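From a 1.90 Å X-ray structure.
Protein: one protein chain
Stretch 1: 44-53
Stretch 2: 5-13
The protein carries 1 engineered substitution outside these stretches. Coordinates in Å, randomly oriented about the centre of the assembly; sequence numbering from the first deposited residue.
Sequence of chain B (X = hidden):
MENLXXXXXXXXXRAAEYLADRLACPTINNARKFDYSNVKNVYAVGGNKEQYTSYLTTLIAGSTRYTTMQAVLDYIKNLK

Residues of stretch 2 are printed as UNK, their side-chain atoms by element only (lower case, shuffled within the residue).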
ATOM      1  N   ALA B  44       4.979 -12.817   7.869  1.00 24.97           N
ATOM      2  CA  ALA B  44       4.947 -12.724   6.410  1.00 23.02           C
ATOM      3  C   ALA B  44       3.539 -12.423   6.000  1.00 22.69           C
ATOM      4  O   ALA B  44       2.610 -13.005   6.552  1.00 23.43           O
ATOM      5  CB  ALA B  44       5.338 -14.044   5.764  1.00 23.15           C
ATOM      6  N   VAL B  45       3.397 -11.623   4.926  1.00 21.14           N
ATOM      7  CA  VAL B  45       2.113 -11.239   4.424  1.00 20.36           C
ATOM      8  C   VAL B  45       1.969 -11.648   2.934  1.00 20.40           C
ATOM      9  O   VAL B  45       2.716 -11.173   2.075  1.00 22.22           O
ATOM     10  CB  VAL B  45       1.808  -9.728   4.631  1.00 22.29           C
ATOM     11  CG1 VAL B  45       0.505  -9.358   3.929  1.00 22.91           C
ATOM     12  CG2 VAL B  45       1.647  -9.414   6.123  1.00 21.43           C
ATOM     13  N   GLY B  46       0.966 -12.488   2.665  1.00 24.37           N
ATOM     14  CA  GLY B  46       0.703 -12.935   1.333  1.00 23.56           C
ATOM     15  C   GLY B  46       1.484 -14.186   0.963  1.00 27.14           C
ATOM     16  O   GLY B  46       2.567 -14.401   1.461  1.00 24.79           O
ATOM     17  N   GLY B  47       0.924 -14.964   0.044  1.00 27.13           N
ATOM     18  CA  GLY B  47       1.665 -16.051  -0.620  1.00 28.40           C
ATOM     19  C   GLY B  47       1.726 -17.282   0.232  1.00 28.23           C
ATOM     20  O   GLY B  47       0.779 -17.574   0.968  1.00 28.38           O
ATOM     21  N   ASN B  48       2.828 -18.030   0.139  1.00 32.01           N
ATOM     22  CA  ASN B  48       2.904 -19.309   0.855  1.00 32.72           C
ATOM     23  C   ASN B  48       4.177 -19.425   1.654  1.00 29.57           C
ATOM     24  O   ASN B  48       5.180 -18.793   1.345  1.00 27.09           O
ATOM     25  CB  ASN B  48       2.741 -20.557  -0.083  1.00 37.27           C
ATOM     26  CG  ASN B  48       3.741 -20.566  -1.183  1.00 37.22           C
ATOM     27  OD1 ASN B  48       4.836 -21.112  -1.049  1.00 47.83           O
ATOM     28  ND2 ASN B  48       3.429 -19.870  -2.247  1.00 39.21           N
ATOM     29  N   LYS B  49       4.113 -20.233   2.703  1.00 28.94           N
ATOM     30  CA  LYS B  49       5.210 -20.309   3.643  1.00 34.77           C
ATOM     31  C   LYS B  49       6.540 -20.640   3.057  1.00 35.56           C
ATOM     32  O   LYS B  49       7.521 -20.096   3.505  1.00 34.93           O
ATOM     33  CB  LYS B  49       4.855 -21.146   4.878  1.00 42.51           C
ATOM     34  CG  LYS B  49       4.928 -22.646   4.764  1.00 45.46           C
ATOM     35  CD  LYS B  49       4.473 -23.220   6.102  1.00 50.28           C
ATOM     36  CE  LYS B  49       4.490 -24.744   6.180  1.00 53.38           C
ATOM     37  NZ  LYS B  49       4.492 -25.427   4.857  1.00 56.04           N
ATOM     38  N   GLU B  50       6.580 -21.412   1.975  1.00 35.99           N
ATOM     39  CA  GLU B  50       7.848 -21.830   1.361  1.00 35.58           C
ATOM     40  C   GLU B  50       8.558 -20.701   0.657  1.00 35.83           C
ATOM     41  O   GLU B  50       9.731 -20.832   0.248  1.00 32.38           O
ATOM     42  CB  GLU B  50       7.594 -22.947   0.322  1.00 40.14           C
ATOM     43  CG  GLU B  50       7.063 -24.235   0.922  1.00 44.50           C
ATOM     44  CD  GLU B  50       5.578 -24.184   1.169  1.00 47.32           C
ATOM     45  OE1 GLU B  50       4.916 -23.297   0.593  1.00 48.67           O
ATOM     46  OE2 GLU B  50       5.085 -24.990   1.963  1.00 46.54           O
ATOM     47  N   GLN B  51       7.882 -19.567   0.434  1.00 32.08           N
ATOM     48  CA  GLN B  51       8.576 -18.472  -0.216  1.00 28.86           C
ATOM     49  C   GLN B  51       9.439 -17.699   0.757  1.00 27.26           C
ATOM     50  O   GLN B  51      10.161 -16.821   0.321  1.00 27.39           O
ATOM     51  CB  GLN B  51       7.597 -17.455  -0.796  1.00 29.88           C
ATOM     52  CG  GLN B  51       6.541 -18.001  -1.714  1.00 32.24           C
ATOM     53  CD  GLN B  51       5.595 -16.872  -2.136  1.00 33.49           C
ATOM     54  OE1 GLN B  51       4.533 -16.708  -1.575  1.00 39.73           O
ATOM     55  NE2 GLN B  51       6.054 -16.034  -3.034  1.00 37.88           N
ATOM     56  N   TYR B  52       9.302 -17.980   2.057  1.00 28.72           N
ATOM     57  CA  TYR B  52       9.866 -17.138   3.117  1.00 29.79           C
ATOM     58  C   TYR B  52      10.946 -17.823   3.920  1.00 32.83           C
ATOM     59  O   TYR B  52      11.036 -19.016   3.895  1.00 28.49           O
ATOM     60  CB  TYR B  52       8.762 -16.722   4.056  1.00 28.13           C
ATOM     61  CG  TYR B  52       7.756 -15.832   3.381  1.00 25.78           C
ATOM     62  CD1 TYR B  52       8.065 -14.505   3.061  1.00 27.07           C
ATOM     63  CD2 TYR B  52       6.486 -16.303   3.060  1.00 24.10           C
ATOM     64  CE1 TYR B  52       7.130 -13.706   2.441  1.00 27.15           C
ATOM     65  CE2 TYR B  52       5.565 -15.499   2.424  1.00 23.90           C
ATOM     66  CZ  TYR B  52       5.891 -14.192   2.126  1.00 26.26           C
ATOM     67  OH  TYR B  52       4.951 -13.357   1.560  1.00 26.90           O
ATOM     68  N   THR B  53      11.772 -17.028   4.583  1.00 31.11           N
ATOM     69  CA  THR B  53      12.720 -17.504   5.571  1.00 34.22           C
ATOM     70  C   THR B  53      12.191 -18.626   6.492  1.00 31.98           C
ATOM     71  O   THR B  53      10.999 -18.639   6.931  1.00 32.93           O
ATOM     72  CB  THR B  53      13.324 -16.321   6.397  1.00 29.87           C
ATOM     73  OG1 THR B  53      14.248 -16.850   7.381  1.00 32.45           O
ATOM     74  CG2 THR B  53      12.214 -15.544   7.196  1.00 30.18           C
ATOM     75  N   UNK B   5       7.971  -7.462   9.433  1.00 21.18           N
ATOM     76  CA  UNK B   5       7.028  -7.891   8.435  1.00 19.64           C
ATOM     77  C   UNK B   5       7.685  -7.963   7.070  1.00 20.08           C
ATOM     78  O   UNK B   5       8.190  -6.996   6.529  1.00 22.10           O
ATOM     79  c   UNK B   5       5.255  -6.756   9.804  1.00 20.31           C
ATOM     80  c   UNK B   5       4.725  -7.586   7.522  1.00 21.49           C
ATOM     81  c   UNK B   5       5.802  -6.976   8.401  1.00 19.71           C
ATOM     82  N   UNK B   6       7.590  -9.146   6.477  1.00 20.16           N
ATOM     83  CA  UNK B   6       8.114  -9.477   5.143  1.00 19.78           C
ATOM     84  C   UNK B   6       6.965  -9.557   4.126  1.00 17.51           C
ATOM     85  O   UNK B   6       5.866 -10.083   4.403  1.00 20.08           O
ATOM     86  c   UNK B   6       8.833 -10.867   5.118  1.00 23.93           C
ATOM     87  c   UNK B   6       9.667 -11.030   3.848  1.00 22.84           C
ATOM     88  c   UNK B   6       9.746 -11.028   6.292  1.00 28.43           C
ATOM     89  N   UNK B   7       7.228  -9.004   2.970  1.00 19.60           N
ATOM     90  CA  UNK B   7       6.311  -8.985   1.828  1.00 19.72           C
ATOM     91  C   UNK B   7       7.107  -9.299   0.551  1.00 18.98           C
ATOM     92  O   UNK B   7       8.302  -9.040   0.484  1.00 21.25           O
ATOM     93  o   UNK B   7       9.418  -3.608   0.904  1.00 21.40           O
ATOM     94  c   UNK B   7       7.242  -5.884   2.531  1.00 18.79           C
ATOM     95  c   UNK B   7       6.616  -6.539   1.478  1.00 19.61           C
ATOM     96  c   UNK B   7       7.001  -6.201   0.201  1.00 17.69           C
ATOM     97  c   UNK B   7       8.152  -4.902   2.327  1.00 17.47           C
ATOM     98  c   UNK B   7       8.494  -4.557   1.093  1.00 17.40           C
ATOM     99  c   UNK B   7       7.901  -5.206  -0.001  1.00 18.24           C
ATOM    100  c   UNK B   7       5.643  -7.621   1.721  1.00 18.57           C
ATOM    101  N   UNK B   8       6.409  -9.839  -0.451  1.00 21.79           N
ATOM    102  CA  UNK B   8       6.928  -9.850  -1.817  1.00 21.74           C
ATOM    103  C   UNK B   8       6.454  -8.606  -2.589  1.00 22.96           C
ATOM    104  O   UNK B   8       5.387  -8.047  -2.284  1.00 21.19           O
ATOM    105  c   UNK B   8       6.433 -11.132  -2.521  1.00 23.58           C
ATOM    106  n   UNK B   8       6.117 -13.024  -1.127  1.00 24.25           N
ATOM    107  c   UNK B   8       6.960 -12.384  -1.851  1.00 23.13           C
ATOM    108  o   UNK B   8       8.146 -12.741  -1.983  1.00 26.05           O
ATOM    109  N   UNK B   9       7.247  -8.159  -3.548  1.00 22.81           N
ATOM    110  CA  UNK B   9       6.865  -7.059  -4.456  1.00 22.90           C
ATOM    111  C   UNK B   9       5.404  -7.141  -4.815  1.00 23.88           C
ATOM    112  O   UNK B   9       4.909  -8.214  -5.203  1.00 22.44           O
ATOM    113  c   UNK B   9       8.982  -6.729  -5.820  1.00 27.10           C
ATOM    114  o   UNK B   9       9.486  -5.980  -4.952  1.00 24.52           O
ATOM    115  o   UNK B   9       9.611  -7.074  -6.845  1.00 26.83           O
ATOM    116  c   UNK B   9       7.576  -7.220  -5.790  1.00 24.76           C
ATOM    117  N   UNK B  10       4.721  -6.027  -4.830  1.00 21.63           N
ATOM    118  CA  UNK B  10       3.385  -5.987  -5.381  1.00 20.14           C
ATOM    119  C   UNK B  10       2.346  -5.624  -4.324  1.00 21.16           C
ATOM    120  O   UNK B  10       2.662  -4.898  -3.312  1.00 19.22           O
ATOM    121  N   UNK B  11       1.131  -6.096  -4.532  1.00 17.60           N
ATOM    122  CA  UNK B  11      -0.016  -5.666  -3.700  1.00 19.51           C
ATOM    123  C   UNK B  11       0.173  -6.002  -2.240  1.00 19.96           C
ATOM    124  O   UNK B  11      -0.290  -5.288  -1.406  1.00 17.51           O
ATOM    125  c   UNK B  11      -1.321  -6.266  -4.149  1.00 19.60           C
ATOM    126  N   UNK B  12       0.788  -7.141  -1.928  1.00 18.91           N
ATOM    127  CA  UNK B  12       0.975  -7.523  -0.508  1.00 18.90           C
ATOM    128  C   UNK B  12       1.813  -6.528   0.360  1.00 17.50           C
ATOM    129  O   UNK B  12       1.656  -6.519   1.561  1.00 18.08           O
ATOM    130  o   UNK B  12      -0.560  -9.852  -0.974  1.00 20.28           O
ATOM    131  o   UNK B  12       1.309 -11.027  -1.527  1.00 23.58           O
ATOM    132  c   UNK B  12       0.717 -10.017  -1.020  1.00 23.02           C
ATOM    133  c   UNK B  12       1.633  -8.921  -0.438  1.00 19.48           C
ATOM    134  N   UNK B  13       2.695  -5.790  -0.250  1.00 18.56           N
ATOM    135  CA  UNK B  13       3.452  -4.740   0.427  1.00 18.45           C
ATOM    136  C   UNK B  13       2.453  -3.766   1.134  1.00 18.31           C
ATOM    137  O   UNK B  13       2.713  -3.331   2.271  1.00 17.72           O
ATOM    138  c   UNK B  13       6.199  -2.207  -0.434  1.00 23.39           C
ATOM    139  c   UNK B  13       4.390  -4.045  -0.440  1.00 18.46           C
ATOM    140  c   UNK B  13       5.193  -2.971   0.358  1.00 21.66           C
ATOM    141  o   UNK B  13       6.196  -2.216  -1.633  1.00 29.99           O
ATOM    142  n   UNK B  13       7.022  -1.477   0.255  1.00 30.60           N
TER
HETATM  143  O   HOH W   1       3.871 -11.377  -0.350  1.00 19.78           O

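Position 5 has three side-chain carbons, one bonded to CA and carrying the other two. One of the outer carbons lies 3.8 Å from Val45 CG2, an apolar contact. This fork at CB is valine, and that atom is Val5 CG1.

Position 6 repeats the pattern: three carbons, forked at CB. One outer carbon sits 3.9 Å from Tyr52 CD1, at the edge of the ring and near its plane. The backbone also pairs with stretch 1. Val45 N donates a hydrogen bond to the backbone O of position 6 at 3.0 Å, and Ala44 CA makes a CA-H...O contact with the same O at 3.4 Å. The residue is again valine, and the carbon at the ring edge is Val6 CG1. Ala44 and Val6 pair as parallel strands, with their side chains on the same face of the sheet.

Position 7 has one carbon leading to a six-carbon ring that bears an oxygen. The ring stays clear of stretch 1. It is tyrosine. Its chi1 is p, and little of Tyr7 is covered.

Position 8 has two carbons, the second carrying one oxygen and one nitrogen. The nitrogen lies 2.9 Å from Tyr52 OH, but the angle is too poor for a hydrogen bond. This short amide is asparagine. Instead Asn8 ND2 and Asn8 N both donate to water 1, at 2.9 and 3.0 Å from its O.

Position 9 has two carbons, the second carrying two oxygens: a short carboxylate, out of reach of stretch 1. It is aspartate, and Asp9 is exposed.

Position 10 has no side-chain atoms and is glycine. With phi 117° and psi -152°, a CB on Gly10 would be jammed against the preceding carbonyl O.

Position 11 has a single side-chain carbon, which does not touch stretch 1. It is alanine, and Ala11 is buried.

Position 12 has two carbons, the second carrying two oxygens. Its CA-to-CB bond points toward stretch 1, and one oxygen is 3.5 Å from Gly46 CA. It is aspartate, and that oxygen is Asp12 OD2. A CB on Gly46 would come within 2.1 Å of Asp12 OD2, so the missing side chain leaves the carboxylate room.

Position 13 has three carbons in a row, the third carrying oxygen and nitrogen. Its CA-to-CB bond points away from stretch 1. It is glutamine, and Gln13 makes no contact with that stretch.

The contact works in two parts. A short parallel strand pairing is held by the Val45 N to Val6 O bond, with apolar contacts beside it. Beyond it, water 1 joins the two stretches: its O accepts from Asn8 and donates to Asp12 OD2 at 2.8 Å and Val45 O at 2.7 Å. Tyr52 OH donates to Gly46 O at 2.6 Å, tying the loop of stretch 1 together next to this site.

Stretch 2, residues 5-13: VVYNDGADQ
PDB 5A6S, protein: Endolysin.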